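Local coordinates for periplasmic binding protein/LacI transcriptional regulator (Burkholderia graminis C4D1M, PDB 5HQJ) that binds D-arabinose in its pyranose form and probably serves as the periplasmic sugar-binding component of an ABC transporter, at residues A32-V37 and V63-T68; I88-N93 and V112-S117. All blocks are in the same frame, centred on the assembly; numbering follows the deposited sequence.

Both contacts belong to one parallel sheet, in which strands 30-34 and 87-90 are neighbours. Contact 1 lies towards one side of that sheet, where strand 30-34 gives way to loop and meets the loop after the outermost strand 59-62. It is partly buried, and prolines and valines make most of it, with a single backbone hydrogen bond across. Contact 2 is wholly buried and has a regular ladder of backbone bonds between strands 87-90 and 111-115. Each sends a charged side chain to the arabinose, Lys36 from contact 1 and Asp116 from contact 2. The two also meet directly, through the strand-to-strand bond of Ile34 N to Ala89 O and through Lys36 O and Asn93 ND2.

Contact 1 of 2, residues A32-V37 and V63-T68; sequences AVIPKV and VVPQNT. With 64K (alpha-D-arabinopyranose), chain B.
Val63 N donates a nearly straight hydrogen bond of 3.0 Å to Val33 O, and segments 32-37 and 63-68 run in roughly the same direction, 32° apart end to end. This is the sugar-side end of a parallel sheet in a periplasmic binding protein fold, where strand 30-34 ends beside the loop that follows strand 59-62. Past the bond, contact passes to side chains. Ile34 lies with CG1 beside its backbone N (chi1 -53°), which turns CG2 to Val63 O and to Pro65 CG, 3.9 Å away. The Ile34 and Pro65 side chains cross at about a right angle. Pro35 packs its CG against Val64 CG1 and against Pro65 CD. The Pro65 ring faces segment 32-37, with CG and CD close to Pro35 O and CG also near Lys36 O. Lys36 leaves the backbone away from the 63-68 loop, and its extended chain ends at the arabinose. There NZ is hydrogen-bonded to Asn164 OD1 and makes a weak hydrogen bond of 3.2 Å to the sugar O1. Val37 has the largest share of the packing on its side. Its CG2 meets Thr68 CG2 at 4.0 Å, while CG1 rests 3.8 Å from Pro65 CB and 3.3 Å from Asn67 O.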
loop_
_atom_site.group_PDB
_atom_site.type_symbol
_atom_site.label_atom_id
_atom_site.label_comp_id
_atom_site.label_asym_id
_atom_site.label_seq_id
_atom_site.Cartn_x
_atom_site.Cartn_y
_atom_site.Cartn_z
ATOM N N ALA A 32 17.965 0.558 -8.337
ATOM C CA ALA A 32 16.812 1.303 -8.767
ATOM C C ALA A 32 15.592 0.848 -7.964
ATOM O O ALA A 32 15.411 -0.352 -7.747
ATOM C CB ALA A 32 16.586 1.117 -10.261
ATOM N N VAL A 33 14.786 1.811 -7.516
ATOM C CA VAL A 33 13.555 1.516 -6.797
ATOM C C VAL A 33 12.370 2.158 -7.495
ATOM O O VAL A 33 12.419 3.341 -7.865
ATOM C CB VAL A 33 13.639 1.987 -5.341
ATOM C CG1 VAL A 33 12.419 1.525 -4.584
ATOM C CG2 VAL A 33 14.876 1.438 -4.669
ATOM N N ILE A 34 11.316 1.367 -7.677
ATOM C CA ILE A 34 10.168 1.728 -8.513
ATOM C C ILE A 34 8.902 1.703 -7.695
ATOM O O ILE A 34 8.520 0.624 -7.194
ATOM C CB ILE A 34 9.988 0.723 -9.709
ATOM C CG1 ILE A 34 11.294 0.600 -10.494
ATOM C CG2 ILE A 34 8.807 1.136 -10.629
ATOM C CD1 ILE A 34 11.327 -0.542 -11.495
ATOM N N PRO A 35 8.246 2.861 -7.536
ATOM C CA PRO A 35 6.923 2.833 -6.915
ATOM C C PRO A 35 5.846 2.427 -7.911
ATOM O O PRO A 35 6.161 2.232 -9.090
ATOM C CB PRO A 35 6.731 4.287 -6.470
ATOM C CG PRO A 35 7.414 5.057 -7.551
ATOM C CD PRO A 35 8.665 4.258 -7.817
ATOM N N LYS A 36 4.605 2.348 -7.454
ATOM C CA LYS A 36 3.500 2.067 -8.376
ATOM C C LYS A 36 3.324 3.263 -9.312
ATOM O O LYS A 36 2.903 3.104 -10.457
ATOM C CB LYS A 36 2.198 1.779 -7.621
ATOM C CG LYS A 36 2.096 0.342 -7.015
ATOM C CD LYS A 36 0.729 0.116 -6.343
ATOM C CE LYS A 36 0.616 -1.252 -5.658
ATOM N NZ LYS A 36 -0.780 -1.518 -5.213
ATOM N N VAL A 37 3.642 4.451 -8.792
ATOM C CA VAL A 37 3.506 5.725 -9.509
ATOM C C VAL A 37 3.865 6.823 -8.525
ATOM O O VAL A 37 4.004 6.553 -7.341
ATOM C CB VAL A 37 2.075 6.012 -10.024
ATOM C CG1 VAL A 37 1.871 5.618 -11.515
ATOM C CG2 VAL A 37 1.001 5.412 -9.085
ATOM N N VAL A 63 12.673 5.548 -9.894
ATOM C CA VAL A 63 12.101 5.532 -11.241
ATOM C C VAL A 63 10.583 5.414 -11.188
ATOM O O VAL A 63 10.024 4.391 -10.775
ATOM C CB VAL A 63 12.692 4.381 -12.064
ATOM C CG1 VAL A 63 12.312 4.532 -13.531
ATOM C CG2 VAL A 63 14.211 4.357 -11.897
ATOM N N VAL A 64 9.907 6.459 -11.641
ATOM C CA VAL A 64 8.480 6.578 -11.415
ATOM C C VAL A 64 7.620 6.279 -12.650
ATOM O O VAL A 64 7.787 6.915 -13.696
ATOM C CB VAL A 64 8.130 7.990 -10.936
ATOM C CG1 VAL A 64 6.752 7.981 -10.368
ATOM C CG2 VAL A 64 9.141 8.494 -9.887
ATOM N N PRO A 65 6.679 5.325 -12.531
ATOM C CA PRO A 65 5.696 5.153 -13.612
ATOM C C PRO A 65 4.774 6.377 -13.782
ATOM O O PRO A 65 4.637 7.148 -12.837
ATOM C CB PRO A 65 4.894 3.923 -13.167
ATOM C CG PRO A 65 5.818 3.172 -12.198
ATOM C CD PRO A 65 6.575 4.268 -11.504
ATOM N N GLN A 66 4.151 6.540 -14.957
ATOM C CA GLN A 66 3.270 7.688 -15.221
ATOM C C GLN A 66 1.809 7.336 -14.958
ATOM O O GLN A 66 0.975 8.220 -14.718
ATOM C CB GLN A 66 3.413 8.173 -16.662
ATOM C CG GLN A 66 4.844 8.313 -17.139
ATOM C CD GLN A 66 5.434 6.993 -17.592
ATOM O OE1 GLN A 66 5.076 6.476 -18.652
ATOM N NE2 GLN A 66 6.338 6.431 -16.788
ATOM N N ASN A 67 1.511 6.038 -15.015
ATOM C CA ASN A 67 0.182 5.528 -14.720
ATOM C C ASN A 67 0.288 4.119 -14.155
ATOM O O ASN A 67 1.379 3.549 -14.102
ATOM C CB ASN A 67 -0.692 5.543 -15.972
ATOM C CG ASN A 67 0.031 5.009 -17.192
ATOM O OD1 ASN A 67 0.751 4.004 -17.126
ATOM N ND2 ASN A 67 -0.159 5.680 -18.323
ATOM N N THR A 68 -0.849 3.570 -13.746
ATOM C CA THR A 68 -0.875 2.331 -12.980
ATOM C C THR A 68 -0.992 1.072 -13.851
ATOM O O THR A 68 -1.370 0.018 -13.341
ATOM C CB THR A 68 -2.065 2.338 -11.965
ATOM O OG1 THR A 68 -3.297 2.630 -12.644
ATOM C CG2 THR A 68 -1.860 3.374 -10.906
HETATM O O2 64K B . 0.227 -0.207 0.216
HETATM C C2 64K B . -0.552 0.647 -0.688
HETATM C C3 64K B . -0.900 1.892 0.063
HETATM O O3 64K B . -1.931 1.595 0.979
HETATM C C4 64K B . -1.448 2.981 -0.852
HETATM O O4 64K B . -2.740 2.638 -1.385
HETATM C C5 64K B . -0.543 3.179 -1.983
HETATM O O5 64K B . -0.477 1.952 -2.750
HETATM C C1 64K B . 0.268 0.980 -1.903
HETATM O O1 64K B . 0.459 -0.171 -2.631
#

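Contact 2 of 2, residues I88-N93 and V112-S117. With 64K (alpha-D-arabinopyranose), chain B.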
loop_
_atom_site.group_PDB
_atom_site.type_symbol
_atom_site.label_atom_id
_atom_site.label_comp_id
_atom_site.label_asym_id
_atom_site.label_seq_id
_atom_site.Cartn_x
_atom_site.Cartn_y
_atom_site.Cartn_z
ATOM N N ILE A 88 17.121 -4.127 -8.669
ATOM C CA ILE A 88 15.818 -3.519 -8.878
ATOM C C ILE A 88 14.853 -3.944 -7.778
ATOM O O ILE A 88 14.626 -5.144 -7.563
ATOM C CB ILE A 88 15.199 -3.922 -10.220
ATOM C CG1 ILE A 88 16.137 -3.572 -11.374
ATOM C CG2 ILE A 88 13.826 -3.265 -10.378
ATOM C CD1 ILE A 88 15.690 -4.130 -12.714
ATOM N N ALA A 89 14.266 -2.960 -7.115
ATOM C CA ALA A 89 13.163 -3.190 -6.190
ATOM C C ALA A 89 11.934 -2.503 -6.755
ATOM O O ALA A 89 11.991 -1.333 -7.178
ATOM C CB ALA A 89 13.483 -2.662 -4.794
ATOM N N ILE A 90 10.824 -3.235 -6.774
ATOM C CA ILE A 90 9.611 -2.729 -7.376
ATOM C C ILE A 90 8.373 -3.051 -6.538
ATOM O O ILE A 90 8.222 -4.142 -5.987
ATOM C CB ILE A 90 9.455 -3.286 -8.822
ATOM C CG1 ILE A 90 8.176 -2.735 -9.464
ATOM C CG2 ILE A 90 9.498 -4.828 -8.837
ATOM C CD1 ILE A 90 7.951 -3.149 -10.919
ATOM N N SER A 91 7.504 -2.057 -6.424
ATOM C CA SER A 91 6.114 -2.260 -6.023
ATOM C C SER A 91 5.228 -2.400 -7.279
ATOM O O SER A 91 5.150 -1.471 -8.100
ATOM C CB SER A 91 5.643 -1.084 -5.169
ATOM O OG SER A 91 4.301 -1.257 -4.797
ATOM N N VAL A 92 4.555 -3.543 -7.419
ATOM C CA VAL A 92 3.877 -3.923 -8.673
ATOM C C VAL A 92 2.393 -3.563 -8.720
ATOM O O VAL A 92 1.622 -3.903 -7.834
ATOM C CB VAL A 92 4.012 -5.435 -8.896
ATOM C CG1 VAL A 92 3.421 -5.839 -10.213
ATOM C CG2 VAL A 92 5.472 -5.823 -8.840
ATOM N N ASN A 93 1.991 -2.883 -9.790
ATOM C CA ASN A 93 0.592 -2.514 -9.932
ATOM C C ASN A 93 -0.295 -3.707 -10.272
ATOM O O ASN A 93 -1.376 -3.864 -9.707
ATOM C CB ASN A 93 0.434 -1.426 -10.989
ATOM C CG ASN A 93 0.558 -0.014 -10.403
ATOM O OD1 ASN A 93 -0.178 0.371 -9.479
ATOM N ND2 ASN A 93 1.457 0.745 -10.946
ATOM N N VAL A 112 16.567 -8.960 -8.103
ATOM C CA VAL A 112 15.240 -8.393 -8.181
ATOM C C VAL A 112 14.440 -8.800 -6.957
ATOM O O VAL A 112 14.401 -9.970 -6.597
ATOM C CB VAL A 112 14.518 -8.839 -9.463
ATOM C CG1 VAL A 112 13.115 -8.279 -9.509
ATOM C CG2 VAL A 112 15.308 -8.386 -10.697
ATOM N N LEU A 113 13.800 -7.820 -6.335
ATOM C CA LEU A 113 12.865 -8.107 -5.277
ATOM C C LEU A 113 11.679 -7.161 -5.343
ATOM O O LEU A 113 11.702 -6.135 -6.053
ATOM C CB LEU A 113 13.558 -8.019 -3.912
ATOM C CG LEU A 113 14.107 -6.673 -3.402
ATOM C CD1 LEU A 113 13.011 -5.767 -2.824
ATOM C CD2 LEU A 113 15.196 -6.894 -2.330
ATOM N N THR A 114 10.631 -7.514 -4.612
ATOM C CA THR A 114 9.454 -6.653 -4.527
ATOM C C THR A 114 9.270 -6.103 -3.131
ATOM O O THR A 114 9.825 -6.654 -2.171
ATOM C CB THR A 114 8.197 -7.410 -4.957
ATOM O OG1 THR A 114 8.047 -8.601 -4.169
ATOM C CG2 THR A 114 8.320 -7.782 -6.421
ATOM N N TYR A 115 8.518 -5.001 -3.048
ATOM C CA TYR A 115 8.149 -4.379 -1.760
ATOM C C TYR A 115 6.739 -3.811 -1.926
ATOM O O TYR A 115 6.322 -3.490 -3.043
ATOM C CB TYR A 115 9.185 -3.306 -1.319
ATOM C CG TYR A 115 9.092 -2.032 -2.104
ATOM C CD1 TYR A 115 9.639 -1.956 -3.384
ATOM C CD2 TYR A 115 8.402 -0.936 -1.620
ATOM C CE1 TYR A 115 9.519 -0.820 -4.146
ATOM C CE2 TYR A 115 8.269 0.223 -2.384
ATOM C CZ TYR A 115 8.837 0.262 -3.649
ATOM O OH TYR A 115 8.720 1.372 -4.438
ATOM N N ASP A 116 6.000 -3.771 -0.815
ATOM C CA ASP A 116 4.664 -3.187 -0.732
ATOM C C ASP A 116 3.582 -3.989 -1.444
ATOM O O ASP A 116 2.588 -4.353 -0.821
ATOM C CB ASP A 116 4.695 -1.747 -1.280
ATOM C CG ASP A 116 3.334 -1.135 -1.339
ATOM O OD1 ASP A 116 2.617 -1.144 -0.310
ATOM O OD2 ASP A 116 2.983 -0.687 -2.432
ATOM N N SER A 117 3.774 -4.200 -2.750
ATOM C CA SER A 117 2.836 -4.968 -3.577
ATOM C C SER A 117 3.599 -5.976 -4.445
ATOM O O SER A 117 4.387 -5.641 -5.339
ATOM C CB SER A 117 1.962 -4.066 -4.455
ATOM O OG SER A 117 0.712 -4.739 -4.726
HETATM O O2 64K B . 0.227 -0.207 0.216
HETATM C C2 64K B . -0.552 0.647 -0.688
HETATM C C3 64K B . -0.900 1.892 0.063
HETATM O O3 64K B . -1.931 1.595 0.979
HETATM C C4 64K B . -1.448 2.981 -0.852
HETATM O O4 64K B . -2.740 2.638 -1.385
HETATM C C5 64K B . -0.543 3.179 -1.983
HETATM O O5 64K B . -0.477 1.952 -2.750
HETATM C C1 64K B . 0.268 0.980 -1.903
HETATM O O1 64K B . 0.459 -0.171 -2.631
HETATM O O HOH W 1 0.331 -6.346 -7.011
#
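Asp116 OD2 is gripped from two sources. Ser91 OG donates to Asp116 OD2 across the contact at 2.8 Å, on the anti lone pair. The arabinose O1 donates to Asp116 OD2 at 2.6 Å. The other carboxylate oxygen, Asp116 OD1, takes the sugar O2 at 2.6 Å. The carboxylate thus spans two neighbouring hydroxyls, and Ser91 is a second-shell residue that would help fix its rotation. The Ser91 hydroxyl reaches it because OG stands anti to the backbone N (chi1 179°). Ser91 CB itself lies over one face of the Tyr115 ring, 4.0 Å from its centroid, a CH-pi contact. Ala89 C lies at that ring's edge. Tyr115 OH reaches on to Ile34 O in a weak hydrogen bond.

Behind the site, strands 87-90 and 111-115 pair in parallel. Leu113 N binds Ile88 O, Ile90 N binds Leu113 O, and Tyr115 N binds Ile90 O. Ala89 CB packs on Leu113 CD1 at 3.7 Å, on the face covered by helix 269-284. On the other face, Ile90 CG2 meets Thr114 CG2 at 4.0 Å beneath Met102 of helix 99-106. Past the strands, Val92 N donates to Ser117 O at 3.0 Å. A water donates to Val92 O and accepts from Ser117 OG.

The two strands and helix 99-106 form a beta-alpha-beta unit. Asp116, just past the C-terminal end of strand 111-115, takes the sugar, with Ser91 past the end of strand 87-90 behind it. Ligands bound at the C-terminal ends of parallel strands are usual in periplasmic binding proteins.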